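Local coordinates for protein transcriptional regulator (Pseudomonas aeruginosa, PDB 3E7Q) that probably binds operator DNA as a TetR-family transcriptional repressor, with a predicted helix-turn-helix at one end and an all-helical regulatory domain at the other, at residues B[25-28]-B[34-37]; B[75-80]-B[97-102]; B[108-113]-B[177-182]; B[171-176]-B[191-196]. All blocks are in the same frame, centred on the assembly; numbering follows the deposited sequence.

Contact 1. Residues B[25-28]-B[34-37]; sequences ACLK and GASV
C26 and A35 make the heart of this contact, which is apolar throughout. The thiol of C26 lies with SG anti to the backbone N (chi1 178°), a torsion that swings the sulfur off helix 12-34 toward the loop that follows it. There SG comes 3.4 Å from A35 CB, its closest approach, and 3.7 Å from A35 CA, so the sulfur rests against the methyl and the backbone carbon behind it. L27 joins from its own side: its CB points away from the loop, but the CD2 branch bends back and reaches A35 CB at 4.3 Å, a looser touch. A35 CB is thus met by a sulfur and a leucine methyl from successive residues of one helical turn.

The polar groups find their partners just beyond the contact. S36 stands at the N-cap of helix 37-44; its CB points away from 25-28, and its OG is hydrogen-bonded to the backbone N of K39. The carbonyl O of A35 accepts from K58 NZ and that of G34 from K39 NZ, so two lysine ammonium groups bond to loop carbonyls. C26 also packs on K39 and I40 of helix 37-44, and L27 on V62 of helix 58-82 and F116 of helix 110-120.

In the TetR fold, helix 12-34 packs against the helix-turn-helix, predicted here to span residues 36-55. Small apolar groups at the turn let the chain pass close to the helix it has just left; the contact offers burial and close fit, while directional bonds come from the S36 cap and the two lysines.

Contact 2. Residues B[75-80]-B[97-102]; sequences RLLRGA and EASFSA
A98, with its CB aimed at helix 58-82, takes the largest share of this small interface and meets two residues one helical turn apart. Its CB lies 3.7 Å from A80 CB, methyl against methyl, and 3.9 Å from L77 CD2. The two alanines bring the backbones near each other, with the A80 and A98 CA atoms 6.4 Å apart.

L77 is second in buried surface. Its CB does not face helix 88-99 squarely; CG sits beside the backbone N and anti to the carbonyl carbon (chi1 -69°), and the CD2 branch then leans across to touch A98. The same methyl also meets S99 OG at 3.9 Å, a van der Waals contact of methyl with hydroxyl; the hydrogen bond of that hydroxyl goes to F95 O, one turn back in its own helix. Beyond this pair, L77 packs on L104 and on Y137 of helix 124-152.

Helix 58-82 is the long helix that, in TetR-family regulators, runs from the DNA-binding domain into the regulatory domain; A98 and S99 belong to the last turn of helix 88-99, which packs beside it.

The chain leaves that turn at F100, and A98 O is gripped twice by S101: by its backbone N at 3.3 Å and by its hydroxyl OG at 2.6 Å, a short bond whose C=O...donor angle is 133°, with the donor tilted 22° from the carbonyl plane. A98 therefore offers its methyl to helix 58-82 while its carbonyl holds the turn that ends its own helix. F100, directed the other way, packs on L170 and L173 of helix 159-179.

Contact 3. Residues B[108-113]-B[177-182]; sequences QLLDAW and SGLNPA
Backbones come close where L110 of helix 110-120 faces G178 in the last turn of helix 159-179, their CA atoms 6.4 Å apart. L110 has its CB turned toward G178, which presents bare backbone to it, and sets one methyl on the peptide carbonyl: L110 CD2 lies 3.9 Å from G178 O and equally 3.9 Å from G178 C, so it rests on the carbonyl group as a whole. With CG anti to the backbone N (chi1 169°), the branch point stands on the side of 177-182, where CD2 makes the touch. L179 adds a looser methyl contact, its CD2 reaching L110 CD2 at 4.2 Å.

Past L179 the chain leaves the helix at N180, whose OD1 accepts from A182 N at 3.0 Å, forming an Asx turn; the N-H...acceptor angle is 149° and the donor sits 36° out of the carbonyl plane.

L110 also packs on W174 and L175, one turn back in helix 159-179, while W113 packs on Y66 and V69 of helix 58-82. On the far end, L179 packs on H130 of the second subunit, placing this helix pair beside the dimer interface.

Contact 4. Residues B[171-176]-B[191-196]; sequences DGLWLE and QICEAW
L173 reaches from helix 159-179 to side chains of helix 186-204, where I192 and C193 receive it. Its CB points toward that helix and leads to CG, which lies beside the backbone N and anti to the carbonyl carbon (chi1 -68°); the two methyls then part to different partners. CD1 fits between two neighbours, 4.0 Å from I192 CG2 and 4.0 Å from C193 SG. CD2 meets the end of the isoleucine, with I192 CD1 at 3.9 Å. Each L173 methyl thus has its own branch of I192 to rest on, and the two side chains cross obliquely. The backbones stay well apart, the L173 and I192 CA atoms 9.1 Å from each other, and side chains alone bridge the helices.

These two helices end the regulatory domain and, in TetR-family proteins, commonly form the dimerisation surface. Here L173 also packs on A168 of the second subunit and I192 on S165 of that subunit, while F100 lies against C193 from within the chain. With aliphatic groups and a thiol meeting at ordinary van der Waals distances, the contact depends on burial and complementary shape; its hydrophobic core reaches from the inside of one subunit to the dimer interface.

In the fold
The four contacts run from the predicted DNA-binding end to the dimer interface. Contact 1 lies in the DNA-binding region of the TetR family, its 34-37 segment overlapping the start of the predicted helix-turn-helix. Its centre is about 18 Å from that of contact 3, and they touch through K28, whose NZ is 3.5 Å from Q108 CG. Contacts 3 and 4 share helix 159-179 and meet where W113 CD1 lies 3.7 Å from W174 CH2, the two rings edge-to-face; both also touch the second subunit. Contact 2 joins contact 4 through F100, whose CZ is 3.6 Å from L173 CD1. Contacts 1 and 4 are the furthest apart, about 30 Å between centres; contact 3 touches both.

Contact 1. Residues B[25-28]-B[34-37]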
loop_
_atom_site.group_PDB
_atom_site.type_symbol
_atom_site.label_atom_id
_atom_site.label_comp_id
_atom_site.label_asym_id
_atom_site.label_seq_id
_atom_site.Cartn_x
_atom_site.Cartn_y
_atom_site.Cartn_z
ATOM N N ALA B 25 -6.005 0.278 18.605
ATOM C CA ALA B 25 -7.289 -0.456 18.661
ATOM C C ALA B 25 -8.392 0.432 18.220
ATOM O O ALA B 25 -9.265 0.027 17.457
ATOM C CB ALA B 25 -7.598 -1.022 20.131
ATOM N N CYS B 26 -8.351 1.664 18.695
ATOM C CA CYS B 26 -9.265 2.672 18.183
ATOM C C CYS B 26 -9.151 2.949 16.674
ATOM O O CYS B 26 -10.193 3.132 16.008
ATOM C CB CYS B 26 -9.098 3.955 18.955
ATOM S SG CYS B 26 -10.153 5.216 18.338
ATOM N N LEU B 27 -7.920 2.997 16.138
ATOM C CA LEU B 27 -7.722 3.197 14.722
ATOM C C LEU B 27 -8.280 2.039 13.886
ATOM O O LEU B 27 -8.849 2.259 12.804
ATOM C CB LEU B 27 -6.235 3.352 14.395
ATOM C CG LEU B 27 -5.505 4.610 14.845
ATOM C CD1 LEU B 27 -4.030 4.388 14.633
ATOM C CD2 LEU B 27 -6.007 5.911 14.161
ATOM N N LYS B 28 -8.078 0.816 14.384
ATOM C CA LYS B 28 -8.566 -0.403 13.751
ATOM C C LYS B 28 -10.072 -0.467 13.755
ATOM O O LYS B 28 -10.620 -1.049 12.836
ATOM C CB LYS B 28 -7.958 -1.671 14.400
ATOM C CG LYS B 28 -8.656 -3.026 14.032
ATOM C CD LYS B 28 -7.705 -4.237 14.079
ATOM C CE LYS B 28 -8.506 -5.578 13.964
ATOM N NZ LYS B 28 -7.642 -6.799 13.676
ATOM N N GLY B 34 -12.453 8.729 12.230
ATOM C CA GLY B 34 -13.417 8.490 13.300
ATOM C C GLY B 34 -12.871 8.405 14.722
ATOM O O GLY B 34 -13.645 8.475 15.667
ATOM N N ALA B 35 -11.554 8.203 14.872
ATOM C CA ALA B 35 -10.926 8.120 16.203
ATOM C C ALA B 35 -11.009 9.467 16.900
ATOM O O ALA B 35 -11.115 10.482 16.237
ATOM C CB ALA B 35 -9.439 7.641 16.100
ATOM N N SER B 36 -11.001 9.472 18.237
ATOM C CA SER B 36 -10.877 10.700 19.010
ATOM C C SER B 36 -10.243 10.295 20.302
ATOM O O SER B 36 -10.186 9.119 20.573
ATOM C CB SER B 36 -12.259 11.283 19.285
ATOM O OG SER B 36 -13.073 10.325 19.948
ATOM N N VAL B 37 -9.790 11.248 21.106
ATOM C CA VAL B 37 -9.181 10.932 22.381
ATOM C C VAL B 37 -10.163 10.199 23.318
ATOM O O VAL B 37 -9.735 9.311 24.072
ATOM C CB VAL B 37 -8.619 12.186 23.112
ATOM C CG1 VAL B 37 -7.682 12.977 22.214
ATOM C CG2 VAL B 37 -9.708 13.056 23.544
#

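Contact 2. Residues B[75-80]-B[97-102]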
loop_
_atom_site.group_PDB
_atom_site.type_symbol
_atom_site.label_atom_id
_atom_site.label_comp_id
_atom_site.label_asym_id
_atom_site.label_seq_id
_atom_site.Cartn_x
_atom_site.Cartn_y
_atom_site.Cartn_z
ATOM N N ARG B 75 13.780 -1.857 14.462
ATOM C CA ARG B 75 14.592 -2.621 15.391
ATOM C C ARG B 75 14.757 -4.034 14.920
ATOM O O ARG B 75 15.845 -4.602 14.985
ATOM C CB ARG B 75 14.010 -2.671 16.787
ATOM C CG ARG B 75 14.476 -1.544 17.670
ATOM C CD ARG B 75 14.172 -1.870 19.166
ATOM N NE ARG B 75 12.739 -2.029 19.465
ATOM C CZ ARG B 75 11.829 -1.036 19.489
ATOM N NH1 ARG B 75 12.157 0.225 19.165
ATOM N NH2 ARG B 75 10.554 -1.312 19.776
ATOM N N LEU B 76 13.667 -4.614 14.464
ATOM C CA LEU B 76 13.701 -5.997 14.079
ATOM C C LEU B 76 14.496 -6.125 12.778
ATOM O O LEU B 76 15.253 -7.057 12.630
ATOM C CB LEU B 76 12.291 -6.556 13.923
ATOM C CG LEU B 76 11.488 -6.748 15.198
ATOM C CD1 LEU B 76 10.137 -7.335 14.791
ATOM C CD2 LEU B 76 12.227 -7.628 16.260
ATOM N N LEU B 77 14.293 -5.187 11.843
ATOM C CA LEU B 77 14.990 -5.239 10.551
ATOM C C LEU B 77 16.512 -4.969 10.685
ATOM O O LEU B 77 17.302 -5.619 10.009
ATOM C CB LEU B 77 14.338 -4.310 9.539
ATOM C CG LEU B 77 12.934 -4.794 9.103
ATOM C CD1 LEU B 77 12.245 -3.801 8.167
ATOM C CD2 LEU B 77 12.969 -6.213 8.504
ATOM N N ARG B 78 16.902 -4.034 11.558
ATOM C CA ARG B 78 18.311 -3.801 11.863
ATOM C C ARG B 78 18.917 -5.004 12.496
ATOM O O ARG B 78 20.059 -5.329 12.195
ATOM C CB ARG B 78 18.546 -2.624 12.808
ATOM C CG ARG B 78 18.467 -1.284 12.093
ATOM C CD ARG B 78 18.641 -0.040 13.031
ATOM N NE ARG B 78 18.517 1.167 12.203
ATOM C CZ ARG B 78 17.597 2.123 12.338
ATOM N NH1 ARG B 78 16.713 2.104 13.346
ATOM N NH2 ARG B 78 17.581 3.126 11.456
ATOM N N GLY B 79 18.162 -5.631 13.400
ATOM C CA GLY B 79 18.621 -6.821 14.113
ATOM C C GLY B 79 18.990 -7.925 13.137
ATOM O O GLY B 79 20.029 -8.573 13.289
ATOM N N ALA B 80 18.120 -8.131 12.139
ATOM C CA ALA B 80 18.279 -9.211 11.187
ATOM C C ALA B 80 19.535 -8.972 10.314
ATOM O O ALA B 80 20.321 -9.907 10.119
ATOM C CB ALA B 80 17.026 -9.383 10.369
ATOM N N GLU B 97 13.888 -12.587 5.024
ATOM C CA GLU B 97 13.336 -13.512 6.030
ATOM C C GLU B 97 12.632 -12.802 7.183
ATOM O O GLU B 97 11.491 -13.138 7.502
ATOM C CB GLU B 97 14.420 -14.442 6.578
ATOM C CG GLU B 97 14.942 -15.427 5.539
ATOM C CD GLU B 97 13.981 -16.583 5.226
ATOM O OE1 GLU B 97 12.968 -16.788 5.971
ATOM O OE2 GLU B 97 14.273 -17.294 4.219
ATOM N N ALA B 98 13.286 -11.809 7.788
ATOM C CA ALA B 98 12.592 -11.029 8.830
ATOM C C ALA B 98 11.307 -10.388 8.298
ATOM O O ALA B 98 10.254 -10.388 8.990
ATOM C CB ALA B 98 13.478 -10.002 9.472
ATOM N N SER B 99 11.379 -9.892 7.065
ATOM C CA SER B 99 10.245 -9.185 6.427
ATOM C C SER B 99 8.988 -10.029 6.231
ATOM O O SER B 99 7.897 -9.490 6.216
ATOM C CB SER B 99 10.641 -8.650 5.041
ATOM O OG SER B 99 11.561 -7.571 5.116
ATOM N N PHE B 100 9.148 -11.333 6.064
ATOM C CA PHE B 100 8.053 -12.241 5.773
ATOM C C PHE B 100 7.843 -13.251 6.922
ATOM O O PHE B 100 7.096 -14.208 6.797
ATOM C CB PHE B 100 8.309 -12.928 4.419
ATOM C CG PHE B 100 8.141 -11.988 3.246
ATOM C CD1 PHE B 100 6.911 -11.749 2.721
ATOM C CD2 PHE B 100 9.241 -11.318 2.679
ATOM C CE1 PHE B 100 6.756 -10.828 1.642
ATOM C CE2 PHE B 100 9.085 -10.434 1.645
ATOM C CZ PHE B 100 7.853 -10.208 1.126
ATOM N N SER B 101 8.480 -12.983 8.058
ATOM C CA SER B 101 8.263 -13.705 9.293
ATOM C C SER B 101 6.935 -13.245 9.854
ATOM O O SER B 101 6.442 -12.180 9.481
ATOM C CB SER B 101 9.390 -13.383 10.290
ATOM O OG SER B 101 9.271 -12.034 10.741
ATOM N N ALA B 102 6.356 -14.063 10.721
ATOM C CA ALA B 102 5.069 -13.800 11.378
ATOM C C ALA B 102 5.029 -12.464 12.141
ATOM O O ALA B 102 4.012 -11.810 12.208
ATOM C CB ALA B 102 4.764 -14.950 12.319
#

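Contact 3. Residues B[108-113]-B[177-182]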
loop_
_atom_site.group_PDB
_atom_site.type_symbol
_atom_site.label_atom_id
_atom_site.label_comp_id
_atom_site.label_asym_id
_atom_site.label_seq_id
_atom_site.Cartn_x
_atom_site.Cartn_y
_atom_site.Cartn_z
ATOM N N GLN B 108 -2.660 -8.420 11.448
ATOM C CA GLN B 108 -3.478 -7.647 12.371
ATOM C C GLN B 108 -3.217 -6.180 12.288
ATOM O O GLN B 108 -4.135 -5.396 12.460
ATOM C CB GLN B 108 -3.293 -8.079 13.830
ATOM C CG GLN B 108 -4.359 -7.417 14.769
ATOM C CD GLN B 108 -4.492 -8.119 16.108
ATOM O OE1 GLN B 108 -4.194 -9.328 16.240
ATOM N NE2 GLN B 108 -4.956 -7.374 17.112
ATOM N N LEU B 109 -1.975 -5.801 12.027
ATOM C CA LEU B 109 -1.598 -4.405 12.017
ATOM C C LEU B 109 -1.910 -3.664 10.705
ATOM O O LEU B 109 -1.735 -2.434 10.652
ATOM C CB LEU B 109 -0.104 -4.265 12.306
ATOM C CG LEU B 109 0.362 -4.272 13.758
ATOM C CD1 LEU B 109 1.904 -4.219 13.769
ATOM C CD2 LEU B 109 -0.236 -3.144 14.570
ATOM N N LEU B 110 -2.329 -4.380 9.652
ATOM C CA LEU B 110 -2.593 -3.773 8.339
ATOM C C LEU B 110 -3.492 -2.559 8.501
ATOM O O LEU B 110 -3.217 -1.495 7.965
ATOM C CB LEU B 110 -3.246 -4.775 7.386
ATOM C CG LEU B 110 -3.812 -4.236 6.060
ATOM C CD1 LEU B 110 -2.707 -3.903 5.128
ATOM C CD2 LEU B 110 -4.798 -5.231 5.394
ATOM N N ASP B 111 -4.541 -2.734 9.295
ATOM C CA ASP B 111 -5.512 -1.687 9.543
ATOM C C ASP B 111 -4.882 -0.421 10.132
ATOM O O ASP B 111 -5.326 0.703 9.827
ATOM C CB ASP B 111 -6.620 -2.176 10.510
ATOM C CG ASP B 111 -6.943 -3.698 10.376
ATOM O OD1 ASP B 111 -8.163 -3.995 10.144
ATOM O OD2 ASP B 111 -6.006 -4.557 10.536
ATOM N N ALA B 112 -3.871 -0.621 10.985
ATOM C CA ALA B 112 -3.163 0.469 11.644
ATOM C C ALA B 112 -2.347 1.278 10.630
ATOM O O ALA B 112 -2.463 2.483 10.572
ATOM C CB ALA B 112 -2.262 -0.060 12.748
ATOM N N TRP B 113 -1.570 0.598 9.808
ATOM C CA TRP B 113 -0.824 1.265 8.725
ATOM C C TRP B 113 -1.719 2.003 7.743
ATOM O O TRP B 113 -1.401 3.126 7.322
ATOM C CB TRP B 113 0.028 0.255 7.968
ATOM C CG TRP B 113 1.101 -0.190 8.757
ATOM C CD1 TRP B 113 1.089 -1.253 9.648
ATOM C CD2 TRP B 113 2.396 0.407 8.841
ATOM N NE1 TRP B 113 2.311 -1.355 10.250
ATOM C CE2 TRP B 113 3.139 -0.360 9.784
ATOM C CE3 TRP B 113 3.006 1.507 8.207
ATOM C CZ2 TRP B 113 4.481 -0.075 10.107
ATOM C CZ3 TRP B 113 4.338 1.808 8.524
ATOM C CH2 TRP B 113 5.063 1.018 9.471
ATOM N N SER B 177 0.003 -9.476 0.896
ATOM C CA SER B 177 -0.100 -10.572 1.858
ATOM C C SER B 177 -1.250 -10.285 2.763
ATOM O O SER B 177 -2.028 -11.168 3.029
ATOM C CB SER B 177 1.165 -10.778 2.734
ATOM O OG SER B 177 2.374 -10.960 1.965
ATOM N N GLY B 178 -1.350 -9.051 3.251
ATOM C CA GLY B 178 -2.404 -8.656 4.158
ATOM C C GLY B 178 -3.778 -8.534 3.510
ATOM O O GLY B 178 -4.763 -8.937 4.086
ATOM N N LEU B 179 -3.870 -7.996 2.312
ATOM C CA LEU B 179 -5.189 -7.932 1.636
ATOM C C LEU B 179 -5.755 -9.324 1.224
ATOM O O LEU B 179 -6.995 -9.552 1.235
ATOM C CB LEU B 179 -5.143 -7.014 0.441
ATOM C CG LEU B 179 -4.955 -5.539 0.790
ATOM C CD1 LEU B 179 -4.620 -4.756 -0.462
ATOM C CD2 LEU B 179 -6.175 -5.006 1.461
ATOM N N ASN B 180 -4.862 -10.232 0.855
ATOM C CA ASN B 180 -5.237 -11.608 0.593
ATOM C C ASN B 180 -4.065 -12.554 0.889
ATOM O O ASN B 180 -3.195 -12.737 0.038
ATOM C CB ASN B 180 -5.726 -11.790 -0.850
ATOM C CG ASN B 180 -6.395 -13.184 -1.082
ATOM O OD1 ASN B 180 -6.219 -14.134 -0.303
ATOM N ND2 ASN B 180 -7.131 -13.293 -2.172
ATOM N N PRO B 181 -4.038 -13.143 2.104
ATOM C CA PRO B 181 -2.918 -14.025 2.471
ATOM C C PRO B 181 -2.790 -15.240 1.573
ATOM O O PRO B 181 -1.768 -15.883 1.627
ATOM C CB PRO B 181 -3.248 -14.470 3.894
ATOM C CG PRO B 181 -4.729 -14.196 4.052
ATOM C CD PRO B 181 -5.036 -13.017 3.188
ATOM N N ALA B 182 -3.803 -15.551 0.756
ATOM C CA ALA B 182 -3.698 -16.709 -0.132
ATOM C C ALA B 182 -2.931 -16.458 -1.421
ATOM O O ALA B 182 -2.613 -17.376 -2.110
ATOM C CB ALA B 182 -5.126 -17.296 -0.449
#

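Contact 4. Residues B[171-176]-B[191-196]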
loop_
_atom_site.group_PDB
_atom_site.type_symbol
_atom_site.label_atom_id
_atom_site.label_comp_id
_atom_site.label_asym_id
_atom_site.label_seq_id
_atom_site.Cartn_x
_atom_site.Cartn_y
_atom_site.Cartn_z
ATOM N N ASP B 171 7.078 -3.347 0.238
ATOM C CA ASP B 171 5.793 -2.704 0.576
ATOM C C ASP B 171 4.631 -3.324 -0.124
ATOM O O ASP B 171 3.596 -3.621 0.509
ATOM C CB ASP B 171 5.778 -1.209 0.181
ATOM C CG ASP B 171 6.467 -0.326 1.169
ATOM O OD1 ASP B 171 6.914 -0.828 2.203
ATOM O OD2 ASP B 171 6.649 0.889 0.873
ATOM N N GLY B 172 4.764 -3.415 -1.453
ATOM C CA GLY B 172 3.752 -4.011 -2.335
ATOM C C GLY B 172 3.430 -5.413 -1.929
ATOM O O GLY B 172 2.283 -5.784 -1.850
ATOM N N LEU B 173 4.458 -6.219 -1.693
ATOM C CA LEU B 173 4.282 -7.585 -1.236
ATOM C C LEU B 173 3.667 -7.713 0.160
ATOM O O LEU B 173 2.839 -8.585 0.422
ATOM C CB LEU B 173 5.626 -8.311 -1.274
ATOM C CG LEU B 173 6.237 -8.578 -2.671
ATOM C CD1 LEU B 173 7.510 -9.147 -2.338
ATOM C CD2 LEU B 173 5.375 -9.517 -3.584
ATOM N N TRP B 174 4.081 -6.843 1.065
ATOM C CA TRP B 174 3.525 -6.833 2.402
ATOM C C TRP B 174 2.014 -6.508 2.340
ATOM O O TRP B 174 1.219 -7.156 2.975
ATOM C CB TRP B 174 4.299 -5.849 3.287
ATOM C CG TRP B 174 3.774 -5.794 4.657
ATOM C CD1 TRP B 174 4.073 -6.637 5.689
ATOM C CD2 TRP B 174 2.795 -4.880 5.158
ATOM N NE1 TRP B 174 3.337 -6.308 6.802
ATOM C CE2 TRP B 174 2.558 -5.216 6.499
ATOM C CE3 TRP B 174 2.082 -3.823 4.591
ATOM C CZ2 TRP B 174 1.663 -4.520 7.281
ATOM C CZ3 TRP B 174 1.168 -3.110 5.386
ATOM C CH2 TRP B 174 0.960 -3.467 6.698
ATOM N N LEU B 175 1.643 -5.502 1.543
ATOM C CA LEU B 175 0.276 -5.084 1.369
ATOM C C LEU B 175 -0.586 -6.210 0.750
ATOM O O LEU B 175 -1.666 -6.530 1.245
ATOM C CB LEU B 175 0.237 -3.777 0.538
ATOM C CG LEU B 175 -1.132 -3.168 0.138
ATOM C CD1 LEU B 175 -1.944 -2.724 1.404
ATOM C CD2 LEU B 175 -0.922 -2.004 -0.854
ATOM N N GLU B 176 -0.103 -6.843 -0.307
ATOM C CA GLU B 176 -0.840 -7.959 -0.858
ATOM C C GLU B 176 -0.990 -9.167 0.063
ATOM O O GLU B 176 -2.007 -9.811 -0.008
ATOM C CB GLU B 176 -0.302 -8.402 -2.221
ATOM C CG GLU B 176 -1.221 -9.461 -2.894
ATOM C CD GLU B 176 -2.787 -9.286 -2.654
ATOM O OE1 GLU B 176 -3.358 -8.132 -2.738
ATOM O OE2 GLU B 176 -3.434 -10.355 -2.412
ATOM N N GLN B 191 11.472 -15.476 -2.032
ATOM C CA GLN B 191 11.884 -15.874 -3.372
ATOM C C GLN B 191 11.805 -14.732 -4.371
ATOM O O GLN B 191 12.713 -14.539 -5.172
ATOM C CB GLN B 191 11.031 -17.076 -3.852
ATOM C CG GLN B 191 11.299 -17.521 -5.287
ATOM C CD GLN B 191 10.320 -18.575 -5.810
ATOM O OE1 GLN B 191 9.439 -19.043 -5.109
ATOM N NE2 GLN B 191 10.500 -18.953 -7.060
ATOM N N ILE B 192 10.704 -13.991 -4.358
ATOM C CA ILE B 192 10.554 -12.803 -5.232
ATOM C C ILE B 192 11.650 -11.756 -4.956
ATOM O O ILE B 192 12.230 -11.134 -5.885
ATOM C CB ILE B 192 9.128 -12.207 -5.082
ATOM C CG1 ILE B 192 8.093 -13.144 -5.754
ATOM C CG2 ILE B 192 9.049 -10.775 -5.616
ATOM C CD1 ILE B 192 6.587 -12.743 -5.481
ATOM N N CYS B 193 11.992 -11.598 -3.683
ATOM C CA CYS B 193 12.992 -10.598 -3.312
ATOM C C CYS B 193 14.372 -11.005 -3.683
ATOM O O CYS B 193 15.126 -10.187 -4.202
ATOM C CB CYS B 193 12.917 -10.259 -1.833
ATOM S SG CYS B 193 11.371 -9.412 -1.421
ATOM N N GLU B 194 14.713 -12.263 -3.461
ATOM C CA GLU B 194 15.975 -12.786 -3.938
ATOM C C GLU B 194 16.065 -12.670 -5.436
ATOM O O GLU B 194 17.152 -12.448 -5.958
ATOM C CB GLU B 194 16.172 -14.268 -3.588
ATOM C CG GLU B 194 16.154 -14.637 -2.150
ATOM C CD GLU B 194 17.285 -14.065 -1.324
ATOM O OE1 GLU B 194 18.210 -13.420 -1.847
ATOM O OE2 GLU B 194 17.262 -14.287 -0.090
ATOM N N ALA B 195 14.948 -12.900 -6.131
ATOM C CA ALA B 195 14.946 -12.846 -7.603
ATOM C C ALA B 195 15.243 -11.446 -8.128
ATOM O O ALA B 195 15.868 -11.267 -9.198
ATOM C CB ALA B 195 13.651 -13.389 -8.173
ATOM N N TRP B 196 14.774 -10.443 -7.386
ATOM C CA TRP B 196 15.083 -9.067 -7.684
ATOM C C TRP B 196 16.592 -8.740 -7.580
ATOM O O TRP B 196 17.165 -8.046 -8.414
ATOM C CB TRP B 196 14.341 -8.186 -6.667
ATOM C CG TRP B 196 14.515 -6.750 -6.886
ATOM C CD1 TRP B 196 13.720 -5.986 -7.643
ATOM C CD2 TRP B 196 15.529 -5.857 -6.329
ATOM N NE1 TRP B 196 14.147 -4.685 -7.607
ATOM C CE2 TRP B 196 15.262 -4.575 -6.834
ATOM C CE3 TRP B 196 16.619 -6.024 -5.484
ATOM C CZ2 TRP B 196 16.046 -3.456 -6.541
ATOM C CZ3 TRP B 196 17.402 -4.907 -5.180
ATOM C CH2 TRP B 196 17.093 -3.630 -5.698
#